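Outer membrane protein TP0453 (Treponema pallidum, PDB 3K8G) alters the permeability of membranes at acidic pH and might be involved in ligand transport. Local coordinates at residues 203-208 / 235-240; 171-176 / 187-192; 20-25 / 163-168; 35-40 / 247-252; 10-15 / 56-61. One frame throughout, in Å; residues are numbered along the deposited sequence.

In the fold
Contacts 1, 2, 3 and 5 all reach the antiparallel strands of the U-shaped half-barrel. Contacts 1 and 2 lie about 9 Å apart between centres, as do contacts 2 and 3, while contact 5 follows about 10 Å from contact 3; strand pairs 199-207/189-196, 189-196/162-166 and 21-26/54-62 join them. Contact 4 pairs two helices, probably amphipathic, whose inner isoleucines touch Leu23 and Phe25 of contact 3. Where contacts 2 and 4 meet, Phe172 CZ lies 3.4 Å from Val251 CG1 and Arg247 NH1 bonds to Leu176 O. This boundary probably parts, since the large hydrophobic cavity opens when helices 31-41, 45-52 and 245-253 move away from helices 169-176 and 215-225.

Contact 1: 203-208 / 235-240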
# COMPACT_ATOMS: atom_id res chain seq x y z
N THR A 203 12.71 4.36 -8.18
CA THR A 203 12.53 5.18 -9.37
C THR A 203 11.14 5.73 -9.21
O THR A 203 10.23 5.02 -8.74
CB THR A 203 12.48 4.37 -10.69
OG1 THR A 203 13.58 3.47 -10.77
CG2 THR A 203 12.57 5.31 -11.89
N LEU A 204 10.96 6.96 -9.64
CA LEU A 204 9.62 7.54 -9.65
C LEU A 204 9.42 8.38 -10.89
O LEU A 204 10.39 8.84 -11.54
CB LEU A 204 9.33 8.32 -8.36
CG LEU A 204 10.10 9.61 -8.04
CD1 LEU A 204 9.51 10.85 -8.77
CD2 LEU A 204 10.10 9.87 -6.53
N SER A 205 8.15 8.55 -11.23
CA SER A 205 7.75 9.46 -12.25
C SER A 205 6.72 10.38 -11.61
O SER A 205 5.83 9.92 -10.89
CB SER A 205 7.15 8.66 -13.40
OG SER A 205 6.76 9.51 -14.45
N LEU A 206 6.82 11.67 -11.89
CA LEU A 206 5.92 12.65 -11.31
C LEU A 206 5.36 13.51 -12.44
O LEU A 206 6.13 14.06 -13.25
CB LEU A 206 6.66 13.50 -10.26
CG LEU A 206 5.98 14.73 -9.65
CD1 LEU A 206 4.80 14.33 -8.75
CD2 LEU A 206 7.05 15.48 -8.81
N GLN A 207 4.04 13.61 -12.49
CA GLN A 207 3.36 14.36 -13.52
C GLN A 207 3.56 15.85 -13.23
O GLN A 207 3.29 16.32 -12.11
CB GLN A 207 1.86 13.95 -13.57
CG GLN A 207 1.16 14.27 -14.89
CD GLN A 207 1.54 13.32 -16.05
OE1 GLN A 207 1.46 12.09 -15.94
NE2 GLN A 207 1.96 13.90 -17.16
N LEU A 208 4.11 16.58 -14.20
CA LEU A 208 4.43 17.99 -14.01
C LEU A 208 3.35 18.94 -14.57
O LEU A 208 3.31 20.12 -14.21
CB LEU A 208 5.76 18.34 -14.69
CG LEU A 208 7.05 17.67 -14.18
CD1 LEU A 208 8.23 17.96 -15.12
CD2 LEU A 208 7.40 18.08 -12.75
N ARG A 235 6.70 14.60 -17.62
CA ARG A 235 7.01 13.81 -16.43
C ARG A 235 8.45 13.96 -15.96
O ARG A 235 9.40 13.80 -16.76
CB ARG A 235 6.75 12.33 -16.70
CG ARG A 235 5.29 11.95 -16.89
CD ARG A 235 5.19 10.44 -17.10
NE ARG A 235 6.08 9.97 -18.16
CZ ARG A 235 6.81 8.85 -18.13
NH1 ARG A 235 6.81 8.06 -17.05
NH2 ARG A 235 7.58 8.55 -19.17
N LEU A 236 8.60 14.24 -14.67
CA LEU A 236 9.89 14.25 -14.01
C LEU A 236 10.23 12.83 -13.58
O LEU A 236 9.46 12.21 -12.85
CB LEU A 236 9.84 15.16 -12.79
CG LEU A 236 11.19 15.35 -12.08
CD1 LEU A 236 12.12 16.20 -12.96
CD2 LEU A 236 10.99 15.97 -10.70
N ILE A 237 11.38 12.33 -14.02
CA ILE A 237 11.84 10.99 -13.68
C ILE A 237 13.05 11.08 -12.78
O ILE A 237 14.03 11.76 -13.10
CB ILE A 237 12.23 10.19 -14.94
CG1 ILE A 237 11.16 10.35 -16.04
CG2 ILE A 237 12.59 8.72 -14.60
CD1 ILE A 237 9.89 9.56 -15.79
N ILE A 238 12.96 10.42 -11.64
CA ILE A 238 14.05 10.31 -10.69
C ILE A 238 14.41 8.85 -10.62
O ILE A 238 13.55 8.00 -10.33
CB ILE A 238 13.66 10.85 -9.31
CG1 ILE A 238 13.19 12.32 -9.44
CG2 ILE A 238 14.84 10.70 -8.33
CD1 ILE A 238 12.74 12.97 -8.16
N GLU A 239 15.66 8.51 -10.92
CA GLU A 239 16.08 7.13 -10.71
C GLU A 239 17.30 6.99 -9.81
O GLU A 239 18.19 7.85 -9.79
CB GLU A 239 16.26 6.41 -12.05
CG GLU A 239 16.76 7.30 -13.17
CD GLU A 239 16.37 6.79 -14.56
OE1 GLU A 239 16.03 5.60 -14.71
OE2 GLU A 239 16.38 7.61 -15.51
N ASP A 240 17.29 5.90 -9.06
CA ASP A 240 18.38 5.52 -8.19
C ASP A 240 18.42 6.41 -6.96
O ASP A 240 19.47 6.64 -6.40
CB ASP A 240 19.73 5.54 -8.93
CG ASP A 240 19.70 4.72 -10.21
OD1 ASP A 240 20.16 5.24 -11.27
OD2 ASP A 240 19.23 3.56 -10.16
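Leu204 and Ile238 form a hydrogen-bonded antiparallel pair whose side chains lie side by side and point the same way, with Leu204 CD1 3.9 Å from Ile238 CD1. A chi1 of 67° sets Leu204 CG between its backbone N and carbonyl carbon, 4.0 Å from Ile238 CB. This is the tightly packed face. Next, Leu206 and Leu236 exchange 2.9 Å bonds, Leu206 N to Leu236 O and Leu236 N to Leu206 O, and past the strand end Leu208 CD2 reaches Leu236 CB at 3.8 Å. Ile173 and Leu176 of helix 169-176 lie against Leu204.

The other face is mixed and partly open to solvent, with partly exposed Thr203, Gln207, Arg235 and Glu239 around buried Ser205 and Ile237. Here Arg235 NH1 donates to Ser205 OG at 3.0 Å, but the N-H...O angle is 130° and OG stands 36° out of the guanidinium plane. Ile237 CD1 lies over one face of that group, toward its rim, and comes 3.4 Å from Ser205 OG. Glu239 takes its polar partner from the neighbouring strand, at His230. The chemistry implies an apolar face, where Leu204 meets the helix, and a mixed one whose bent side-chain bond probably adds less than the backbone bonds.

Contact 2: 171-176 / 187-192; sequences HFITKL and GAMELY
Met189 reaches from strand 189-196 toward Phe172 and Ile173 of helix 169-176, its CB directed at the helix. CG stands anti to the backbone N, and the chain runs out extended as far as SD. There it meets the aromatic ring: SD is 3.9 Å from Phe172 CD2 and 5.1 Å from the ring centroid, 67° off the normal, an oblique Met-aromatic contact. A bend at chi3, -62°, then takes CE to Ile173. The methyl lies 3.6 Å from Ile173 CB and 3.4 Å from Ile173 CD1, the latter closer than ordinary carbon contact, so the tip is tightly packed.

Two residues along the strand, and one turn on from Phe172 in the helix, Leu191 meets Leu176 tip to tip, Leu191 CD1 being 4.0 Å from Leu176 CD2. The other branch of Leu191, CD2, approaches Phe172 CE2 at 3.8 Å, and these two side chains cross at about a right angle. The whole interface is buried and apolar. Helix segment 171-176 lies against the strands, its axis at 36° to that of segment 189-192: Ile166 of strand 162-166 touches both Phe172 and Met189, and Leu204 of strand 199-207 touches Ile173, Leu176 and Leu191.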
# COMPACT_ATOMS: atom_id res chain seq x y z
N HIS A 171 2.15 16.54 -2.90
CA HIS A 171 2.17 16.36 -1.44
C HIS A 171 3.13 15.25 -0.97
O HIS A 171 3.85 15.40 0.02
CB HIS A 171 0.74 16.10 -0.96
CG HIS A 171 0.55 16.21 0.52
ND1 HIS A 171 0.50 15.11 1.36
CD2 HIS A 171 0.37 17.29 1.32
CE1 HIS A 171 0.32 15.51 2.60
NE2 HIS A 171 0.23 16.83 2.61
N PHE A 172 3.17 14.13 -1.70
CA PHE A 172 3.99 12.97 -1.29
C PHE A 172 5.50 13.19 -1.50
O PHE A 172 6.32 12.71 -0.69
CB PHE A 172 3.53 11.72 -2.04
CG PHE A 172 3.94 10.42 -1.40
CD1 PHE A 172 3.16 9.85 -0.41
CD2 PHE A 172 5.10 9.78 -1.79
CE1 PHE A 172 3.53 8.64 0.19
CE2 PHE A 172 5.47 8.57 -1.20
CZ PHE A 172 4.69 8.00 -0.22
N ILE A 173 5.85 13.89 -2.58
CA ILE A 173 7.26 14.14 -2.94
C ILE A 173 8.04 14.90 -1.87
O ILE A 173 9.23 14.62 -1.63
CB ILE A 173 7.41 14.85 -4.31
CG1 ILE A 173 8.85 14.76 -4.82
CG2 ILE A 173 7.03 16.32 -4.23
CD1 ILE A 173 9.26 13.40 -5.31
N THR A 174 7.38 15.83 -1.20
CA THR A 174 8.01 16.58 -0.12
C THR A 174 8.34 15.65 1.05
O THR A 174 9.43 15.75 1.64
CB THR A 174 7.12 17.76 0.34
OG1 THR A 174 5.98 17.27 1.06
CG2 THR A 174 6.64 18.57 -0.85
N LYS A 175 7.43 14.73 1.36
CA LYS A 175 7.69 13.74 2.41
C LYS A 175 8.84 12.85 2.00
O LYS A 175 9.79 12.64 2.76
CB LYS A 175 6.48 12.82 2.65
CG LYS A 175 5.25 13.48 3.22
CD LYS A 175 4.04 12.55 3.01
CE LYS A 175 2.79 13.11 3.66
NZ LYS A 175 2.25 12.22 4.73
N LEU A 176 8.74 12.32 0.79
CA LEU A 176 9.70 11.34 0.33
C LEU A 176 11.09 11.94 0.26
O LEU A 176 12.07 11.26 0.57
CB LEU A 176 9.26 10.76 -1.02
CG LEU A 176 10.11 9.63 -1.59
CD1 LEU A 176 9.93 8.34 -0.79
CD2 LEU A 176 9.75 9.43 -3.05
N GLY A 187 1.16 16.59 -10.29
CA GLY A 187 0.13 15.61 -10.49
C GLY A 187 0.47 14.30 -9.81
O GLY A 187 1.12 14.26 -8.75
N ALA A 188 0.05 13.23 -10.46
CA ALA A 188 0.19 11.88 -9.95
C ALA A 188 1.64 11.44 -9.93
O ALA A 188 2.45 11.88 -10.77
CB ALA A 188 -0.65 10.96 -10.81
N MET A 189 1.99 10.59 -8.96
CA MET A 189 3.31 10.06 -8.85
C MET A 189 3.23 8.54 -8.92
O MET A 189 2.40 7.94 -8.24
CB MET A 189 3.99 10.46 -7.52
CG MET A 189 5.33 9.71 -7.24
SD MET A 189 6.07 9.98 -5.57
CE MET A 189 6.35 11.71 -5.66
N GLU A 190 4.12 7.93 -9.71
CA GLU A 190 4.33 6.46 -9.65
C GLU A 190 5.66 6.27 -8.92
O GLU A 190 6.62 6.97 -9.21
CB GLU A 190 4.53 5.92 -11.07
CG GLU A 190 3.34 5.96 -11.97
CD GLU A 190 3.71 5.42 -13.36
OE1 GLU A 190 4.21 4.30 -13.45
OE2 GLU A 190 3.46 6.12 -14.35
N LEU A 191 5.73 5.30 -8.02
CA LEU A 191 6.94 5.08 -7.23
C LEU A 191 7.21 3.60 -7.10
O LEU A 191 6.32 2.86 -6.66
CB LEU A 191 6.76 5.70 -5.83
CG LEU A 191 7.83 5.49 -4.77
CD1 LEU A 191 9.15 6.14 -5.24
CD2 LEU A 191 7.35 6.06 -3.43
N TYR A 192 8.43 3.18 -7.44
CA TYR A 192 8.81 1.74 -7.44
C TYR A 192 10.10 1.59 -6.65
O TYR A 192 11.08 2.30 -6.96
CB TYR A 192 8.98 1.22 -8.89
CG TYR A 192 7.73 1.52 -9.70
CD1 TYR A 192 6.59 0.71 -9.56
CD2 TYR A 192 7.67 2.62 -10.56
CE1 TYR A 192 5.39 1.01 -10.28
CE2 TYR A 192 6.47 2.92 -11.28
CZ TYR A 192 5.36 2.10 -11.11
OH TYR A 192 4.17 2.38 -11.80

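Contact 3: 20-25 / 163-168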
# COMPACT_ATOMS: atom_id res chain seq x y z
N ASP A 20 -6.89 7.50 -2.72
CA ASP A 20 -5.82 8.49 -2.90
C ASP A 20 -4.45 7.87 -3.15
O ASP A 20 -3.59 8.49 -3.81
CB ASP A 20 -5.79 9.36 -1.68
CG ASP A 20 -7.09 10.09 -1.49
OD1 ASP A 20 -7.21 11.12 -2.13
OD2 ASP A 20 -8.01 9.60 -0.79
N VAL A 21 -4.21 6.67 -2.58
CA VAL A 21 -2.92 5.94 -2.77
C VAL A 21 -3.22 4.46 -2.98
O VAL A 21 -4.06 3.92 -2.26
CB VAL A 21 -1.98 6.05 -1.53
CG1 VAL A 21 -0.66 5.27 -1.75
CG2 VAL A 21 -1.68 7.52 -1.18
N TYR A 22 -2.58 3.84 -3.99
CA TYR A 22 -2.66 2.40 -4.17
C TYR A 22 -1.27 1.87 -3.86
O TYR A 22 -0.27 2.52 -4.19
CB TYR A 22 -3.07 2.01 -5.61
CG TYR A 22 -4.56 2.23 -5.80
CD1 TYR A 22 -5.50 1.27 -5.36
CD2 TYR A 22 -5.03 3.42 -6.37
CE1 TYR A 22 -6.89 1.49 -5.53
CE2 TYR A 22 -6.45 3.66 -6.52
CZ TYR A 22 -7.33 2.69 -6.11
OH TYR A 22 -8.67 2.96 -6.20
N LEU A 23 -1.22 0.68 -3.24
CA LEU A 23 0.04 0.09 -2.80
C LEU A 23 0.09 -1.38 -3.16
O LEU A 23 -0.91 -2.08 -3.14
CB LEU A 23 0.21 0.21 -1.27
CG LEU A 23 0.03 1.60 -0.64
CD1 LEU A 23 -1.49 1.84 -0.31
CD2 LEU A 23 0.89 1.71 0.65
N TYR A 24 1.27 -1.86 -3.52
CA TYR A 24 1.45 -3.28 -3.68
C TYR A 24 2.81 -3.67 -3.06
O TYR A 24 3.84 -3.10 -3.41
CB TYR A 24 1.40 -3.63 -5.18
CG TYR A 24 1.88 -5.02 -5.45
CD1 TYR A 24 1.08 -6.12 -5.18
CD2 TYR A 24 3.15 -5.24 -5.98
CE1 TYR A 24 1.56 -7.45 -5.43
CE2 TYR A 24 3.65 -6.54 -6.22
CZ TYR A 24 2.84 -7.63 -5.97
OH TYR A 24 3.35 -8.88 -6.23
N PHE A 25 2.79 -4.65 -2.15
CA PHE A 25 4.02 -5.14 -1.50
C PHE A 25 4.14 -6.66 -1.70
O PHE A 25 3.38 -7.39 -1.09
CB PHE A 25 3.94 -4.96 0.01
CG PHE A 25 3.83 -3.53 0.49
CD1 PHE A 25 4.96 -2.86 0.98
CD2 PHE A 25 2.61 -2.89 0.56
CE1 PHE A 25 4.88 -1.56 1.45
CE2 PHE A 25 2.52 -1.58 1.03
CZ PHE A 25 3.64 -0.92 1.47
N ALA A 163 5.33 -1.24 -5.11
CA ALA A 163 4.78 -0.24 -6.06
C ALA A 163 3.79 0.70 -5.35
O ALA A 163 2.95 0.23 -4.59
CB ALA A 163 4.10 -0.96 -7.27
N LEU A 164 3.88 2.01 -5.62
CA LEU A 164 2.87 2.90 -5.09
C LEU A 164 2.36 3.76 -6.23
O LEU A 164 3.13 4.14 -7.11
CB LEU A 164 3.41 3.82 -3.98
CG LEU A 164 3.47 3.19 -2.57
CD1 LEU A 164 4.80 2.52 -2.38
CD2 LEU A 164 3.26 4.28 -1.52
N TYR A 165 1.06 4.01 -6.22
CA TYR A 165 0.51 4.99 -7.14
C TYR A 165 -0.21 6.06 -6.33
O TYR A 165 -1.14 5.75 -5.57
CB TYR A 165 -0.47 4.31 -8.10
CG TYR A 165 -1.08 5.32 -9.08
CD1 TYR A 165 -0.26 6.09 -9.89
CD2 TYR A 165 -2.48 5.48 -9.21
CE1 TYR A 165 -0.78 7.00 -10.79
CE2 TYR A 165 -3.00 6.39 -10.15
CZ TYR A 165 -2.12 7.14 -10.93
OH TYR A 165 -2.55 8.08 -11.86
N ILE A 166 0.19 7.32 -6.50
CA ILE A 166 -0.24 8.36 -5.53
C ILE A 166 -0.86 9.48 -6.35
O ILE A 166 -0.16 10.08 -7.17
CB ILE A 166 0.99 8.86 -4.74
CG1 ILE A 166 1.64 7.68 -3.99
CG2 ILE A 166 0.62 10.09 -3.80
CD1 ILE A 166 3.19 7.65 -4.13
N LYS A 167 -2.16 9.73 -6.16
CA LYS A 167 -2.84 10.74 -6.96
C LYS A 167 -2.28 12.13 -6.69
O LYS A 167 -2.10 12.90 -7.62
CB LYS A 167 -4.38 10.68 -6.74
CG LYS A 167 -4.96 9.28 -7.08
CD LYS A 167 -6.46 9.26 -7.37
CE LYS A 167 -6.88 7.85 -7.92
NZ LYS A 167 -8.27 7.37 -7.50
N ASN A 168 -1.99 12.45 -5.42
CA ASN A 168 -1.47 13.79 -5.07
C ASN A 168 0.05 13.71 -4.91
O ASN A 168 0.60 13.65 -3.78
CB ASN A 168 -2.15 14.36 -3.81
CG ASN A 168 -1.80 15.83 -3.58
OD1 ASN A 168 -0.81 16.34 -4.13
ND2 ASN A 168 -2.59 16.51 -2.76
O HOH W 1 -2.76 11.11 -3.10
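An antiparallel ladder within the half-barrel joins strand 21-26 to strand 162-166, and a classic beta bulge opens the first strand, where Asp20 and Val21 both face Phe61 of the next strand. Tyr22 and Tyr165 form a hydrogen-bonded pair, Tyr165 N to Tyr22 O at 2.8 Å with a return bond from Tyr22 N to Tyr165 O; Tyr24 and Ala163 repeat the pattern. Leu23 with Leu164, between them, and Val21 with Ile166, beyond Tyr22 and Tyr165, are non-hydrogen-bonded pairs.

These alternating residues give the ladder two unlike faces. On the aliphatic one, Val21 CG1, anti to its backbone N (chi1 179°), lies 4.0 Å from both Leu164 CD2 and Ile166 CG1, while Leu23 CD2 and Leu164 CD2 meet at 4.1 Å. Ile252 of helix 245-253 touches Leu23 on this side. The opposite face carries Tyr22, Tyr24, Ala163 and Tyr165, and helix 147-153 lies against it through Phe149 and Cys153. Tyr22 CD2 comes up to the edge of the Tyr165 ring, near its plane. Lys167 NZ sits at the edge of the Tyr22 ring, 4.2 Å from CE2, and is hydrogen-bonded to Ala19 O; Tyr22 OH bonds to Gly16 O and Ala19 N.

At the end of the ladder Asn168 N-caps helix 169-176, its OD1 bonded to His171 N. Asp20 O is held twice there: Lys167 N donates to it at 3.0 Å, and a water that accepts from Asn168 N donates to it at 2.8 Å.

Contact 4: 35-40 / 247-252; sequences SRIIEN and RLASVI
Asn40 and Ala249 share one polar partner: the hydroxyl of Ser253, one residue past the segment 247-252, is hydrogen-bonded to both Asn40 ND2 and Ala249 O. Asn40 ND2 is itself 3.6 Å from Ala249 O, so the amide lies close to the carbonyl while its bond goes to the serine.

Deeper in, the contact is apolar and centres on Ala249. Its CB is 3.6 Å from Arg36 CB and 3.8 Å from Ile37 CG1, which also lies 3.8 Å from Ala249 CA. Segments 35-40 and 247-252 of helices 31-41 and 245-253, both probably amphipathic, cross at -44° with their axes 8.7 Å apart at closest, consistent with the small side chain of Ala249 at the crossing. Both helices belong to the group that moves away from helices 169-176 and 215-225 when the hydrophobic cavity opens.

On the side facing the strands, Ile37 CD1 meets Ile252 CD1 at 4.0 Å and Ile252 CG2 at 4.1 Å, the two side chains lying obliquely to each other, with Phe25 touching both. At the outer edge the Arg36 chain runs extended from CG to NE, and NE bonds back to Asn32 OD1 within its own helix.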
# COMPACT_ATOMS: atom_id res chain seq x y z
N SER A 35 6.81 -4.98 8.58
CA SER A 35 6.78 -5.04 10.03
C SER A 35 6.76 -3.66 10.65
O SER A 35 5.95 -3.41 11.53
CB SER A 35 7.97 -5.84 10.59
OG SER A 35 7.74 -7.23 10.38
N ARG A 36 7.63 -2.77 10.18
CA ARG A 36 7.70 -1.40 10.71
C ARG A 36 6.42 -0.62 10.49
O ARG A 36 5.97 0.12 11.37
CB ARG A 36 8.85 -0.63 10.08
CG ARG A 36 10.22 -1.08 10.49
CD ARG A 36 11.29 -0.24 9.77
NE ARG A 36 12.62 -0.54 10.29
CZ ARG A 36 13.19 0.09 11.32
NH1 ARG A 36 12.56 1.08 11.94
NH2 ARG A 36 14.41 -0.27 11.72
N ILE A 37 5.84 -0.74 9.30
CA ILE A 37 4.57 -0.05 9.04
C ILE A 37 3.50 -0.55 10.00
O ILE A 37 2.80 0.25 10.62
CB ILE A 37 4.11 -0.22 7.59
CG1 ILE A 37 5.10 0.46 6.66
CG2 ILE A 37 2.68 0.37 7.39
CD1 ILE A 37 4.96 0.04 5.22
N ILE A 38 3.40 -1.87 10.14
CA ILE A 38 2.40 -2.45 11.05
C ILE A 38 2.58 -1.93 12.47
O ILE A 38 1.61 -1.48 13.10
CB ILE A 38 2.42 -3.98 11.01
CG1 ILE A 38 1.83 -4.47 9.68
CG2 ILE A 38 1.71 -4.60 12.26
CD1 ILE A 38 2.01 -5.95 9.48
N GLU A 39 3.82 -1.97 12.96
CA GLU A 39 4.19 -1.46 14.28
C GLU A 39 3.74 -0.03 14.53
O GLU A 39 3.25 0.27 15.62
CB GLU A 39 5.70 -1.51 14.48
CG GLU A 39 6.27 -2.88 14.67
CD GLU A 39 7.75 -2.83 14.88
OE1 GLU A 39 8.17 -2.22 15.88
OE2 GLU A 39 8.50 -3.38 14.03
N ASN A 40 3.92 0.84 13.53
CA ASN A 40 3.51 2.25 13.62
C ASN A 40 2.00 2.43 13.84
O ASN A 40 1.56 3.50 14.27
CB ASN A 40 3.91 3.00 12.34
CG ASN A 40 5.43 3.18 12.18
OD1 ASN A 40 6.22 2.98 13.11
ND2 ASN A 40 5.84 3.58 10.97
N ARG A 247 12.63 5.30 7.29
CA ARG A 247 11.96 6.54 6.88
C ARG A 247 10.84 6.23 5.89
O ARG A 247 9.80 6.89 5.92
CB ARG A 247 12.91 7.59 6.31
CG ARG A 247 12.56 8.99 6.84
CD ARG A 247 13.38 10.12 6.24
NE ARG A 247 12.56 10.82 5.27
CZ ARG A 247 12.83 10.89 3.97
NH1 ARG A 247 12.00 11.53 3.19
NH2 ARG A 247 13.93 10.34 3.47
N LEU A 248 11.06 5.24 5.02
CA LEU A 248 10.02 4.81 4.09
C LEU A 248 8.76 4.37 4.84
O LEU A 248 7.65 4.76 4.48
CB LEU A 248 10.52 3.70 3.16
CG LEU A 248 9.53 3.12 2.12
CD1 LEU A 248 8.93 4.21 1.25
CD2 LEU A 248 10.23 2.02 1.26
N ALA A 249 8.95 3.59 5.90
CA ALA A 249 7.84 3.10 6.73
C ALA A 249 7.03 4.23 7.37
O ALA A 249 5.78 4.18 7.39
CB ALA A 249 8.36 2.14 7.81
N SER A 250 7.75 5.23 7.88
CA SER A 250 7.19 6.45 8.46
C SER A 250 6.41 7.29 7.42
O SER A 250 5.28 7.70 7.68
CB SER A 250 8.33 7.26 9.09
OG SER A 250 7.93 8.59 9.37
N VAL A 251 7.02 7.52 6.26
CA VAL A 251 6.33 8.18 5.13
C VAL A 251 4.98 7.52 4.81
O VAL A 251 3.94 8.19 4.66
CB VAL A 251 7.25 8.24 3.85
CG1 VAL A 251 6.46 8.64 2.61
CG2 VAL A 251 8.42 9.21 4.08
N ILE A 252 4.97 6.19 4.70
CA ILE A 252 3.72 5.48 4.43
C ILE A 252 2.70 5.54 5.58
O ILE A 252 1.49 5.70 5.36
CB ILE A 252 4.02 4.01 4.03
CG1 ILE A 252 4.78 4.01 2.69
CG2 ILE A 252 2.74 3.20 3.99
CD1 ILE A 252 5.28 2.65 2.23

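Contact 5: 10-15 / 56-61; sequences DPLGVV and AVYGAF
Pro11 lies over one face of the Tyr58 ring in a CH-pi contact: its CB is 3.6 Å from the ring centroid and only 17° off the normal. The pyrrolidine ring is set at a slant to the aromatic one, with Pro11 CB closest to Tyr58 CG and CD2, both at 3.5 Å, and Pro11 CG farther out above CE2 at 3.7 Å. The Tyr58 hydroxyl is hydrogen-bonded to Cys153 O. Leu12 approaches the same ring obliquely, CD2 4.2 Å from Tyr58 CD1.

The short helix 11-15, predicted to be amphipathic, thus rests on strand 54-62 of the half-barrel, on the side where helix 147-153 also packs, Phe149, Glu150 and Cys153 touching Leu12. Asp10 is its N-cap: OD1 accepts from Leu12 N at 3.1 Å, with the donor 42° out of the carboxylate plane.

At the C-terminal end of the helix Val15 points its CB at the strand and splits its branches. CG1 sits 3.7 Å from Tyr58 O, whereas CG2, between the backbone N and the carbonyl carbon, meets Ala60 CB at 3.8 Å. Phe71 of the adjacent strand 67-74 touches both Pro11 and Val15.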
# COMPACT_ATOMS: atom_id res chain seq x y z
N ASP A 10 -9.80 -10.18 -8.79
CA ASP A 10 -8.74 -9.16 -8.95
C ASP A 10 -8.64 -8.38 -7.65
O ASP A 10 -9.59 -7.68 -7.25
CB ASP A 10 -8.98 -8.18 -10.13
CG ASP A 10 -7.73 -7.27 -10.45
OD1 ASP A 10 -6.84 -7.04 -9.56
OD2 ASP A 10 -7.63 -6.78 -11.61
N PRO A 11 -7.50 -8.52 -6.94
CA PRO A 11 -7.44 -7.85 -5.64
C PRO A 11 -7.61 -6.34 -5.70
O PRO A 11 -8.08 -5.74 -4.72
CB PRO A 11 -6.02 -8.21 -5.13
CG PRO A 11 -5.75 -9.57 -5.77
CD PRO A 11 -6.31 -9.36 -7.19
N LEU A 12 -7.19 -5.70 -6.80
CA LEU A 12 -7.37 -4.23 -6.92
C LEU A 12 -8.86 -3.83 -6.98
O LEU A 12 -9.23 -2.80 -6.46
CB LEU A 12 -6.59 -3.66 -8.12
CG LEU A 12 -5.05 -3.78 -7.90
CD1 LEU A 12 -4.25 -3.49 -9.18
CD2 LEU A 12 -4.57 -2.92 -6.72
N GLY A 13 -9.68 -4.68 -7.60
CA GLY A 13 -11.14 -4.43 -7.63
C GLY A 13 -11.77 -4.63 -6.27
O GLY A 13 -12.82 -4.07 -5.99
N VAL A 14 -11.11 -5.43 -5.42
CA VAL A 14 -11.62 -5.67 -4.06
C VAL A 14 -11.30 -4.53 -3.08
O VAL A 14 -12.15 -4.12 -2.29
CB VAL A 14 -11.12 -7.02 -3.45
CG1 VAL A 14 -11.65 -7.19 -1.98
CG2 VAL A 14 -11.49 -8.22 -4.32
N VAL A 15 -10.07 -4.01 -3.11
CA VAL A 15 -9.75 -2.87 -2.22
C VAL A 15 -10.53 -1.61 -2.64
O VAL A 15 -10.81 -0.74 -1.81
CB VAL A 15 -8.22 -2.60 -2.07
CG1 VAL A 15 -7.52 -3.89 -1.52
CG2 VAL A 15 -7.57 -2.19 -3.43
N ALA A 56 1.62 -11.70 -0.96
CA ALA A 56 1.50 -10.35 -1.52
C ALA A 56 0.35 -9.59 -0.88
O ALA A 56 -0.69 -10.17 -0.55
CB ALA A 56 1.29 -10.43 -3.05
N VAL A 57 0.56 -8.29 -0.68
CA VAL A 57 -0.45 -7.42 -0.08
C VAL A 57 -0.80 -6.30 -1.10
O VAL A 57 0.09 -5.63 -1.62
CB VAL A 57 0.08 -6.77 1.24
CG1 VAL A 57 -0.92 -5.72 1.79
CG2 VAL A 57 0.33 -7.85 2.34
N TYR A 58 -2.09 -6.09 -1.34
CA TYR A 58 -2.61 -5.01 -2.20
C TYR A 58 -3.32 -4.04 -1.28
O TYR A 58 -4.07 -4.47 -0.40
CB TYR A 58 -3.62 -5.60 -3.19
CG TYR A 58 -3.05 -6.69 -4.04
CD1 TYR A 58 -2.61 -6.41 -5.34
CD2 TYR A 58 -2.92 -8.00 -3.56
CE1 TYR A 58 -2.07 -7.41 -6.15
CE2 TYR A 58 -2.37 -9.01 -4.36
CZ TYR A 58 -1.94 -8.70 -5.65
OH TYR A 58 -1.40 -9.69 -6.46
N GLY A 59 -3.08 -2.74 -1.44
CA GLY A 59 -3.67 -1.81 -0.50
C GLY A 59 -4.23 -0.58 -1.20
O GLY A 59 -3.76 -0.20 -2.26
N ALA A 60 -5.19 0.06 -0.55
CA ALA A 60 -5.74 1.33 -1.01
C ALA A 60 -5.94 2.20 0.26
O ALA A 60 -6.50 1.72 1.27
CB ALA A 60 -7.04 1.11 -1.72
N PHE A 61 -5.44 3.43 0.22
CA PHE A 61 -5.70 4.41 1.30
C PHE A 61 -6.70 5.48 0.83
O PHE A 61 -6.53 6.07 -0.25
CB PHE A 61 -4.40 5.11 1.69
CG PHE A 61 -4.64 6.29 2.62
CD1 PHE A 61 -5.09 6.07 3.91
CD2 PHE A 61 -4.48 7.58 2.17
CE1 PHE A 61 -5.33 7.16 4.77
CE2 PHE A 61 -4.73 8.66 3.01
CZ PHE A 61 -5.17 8.43 4.32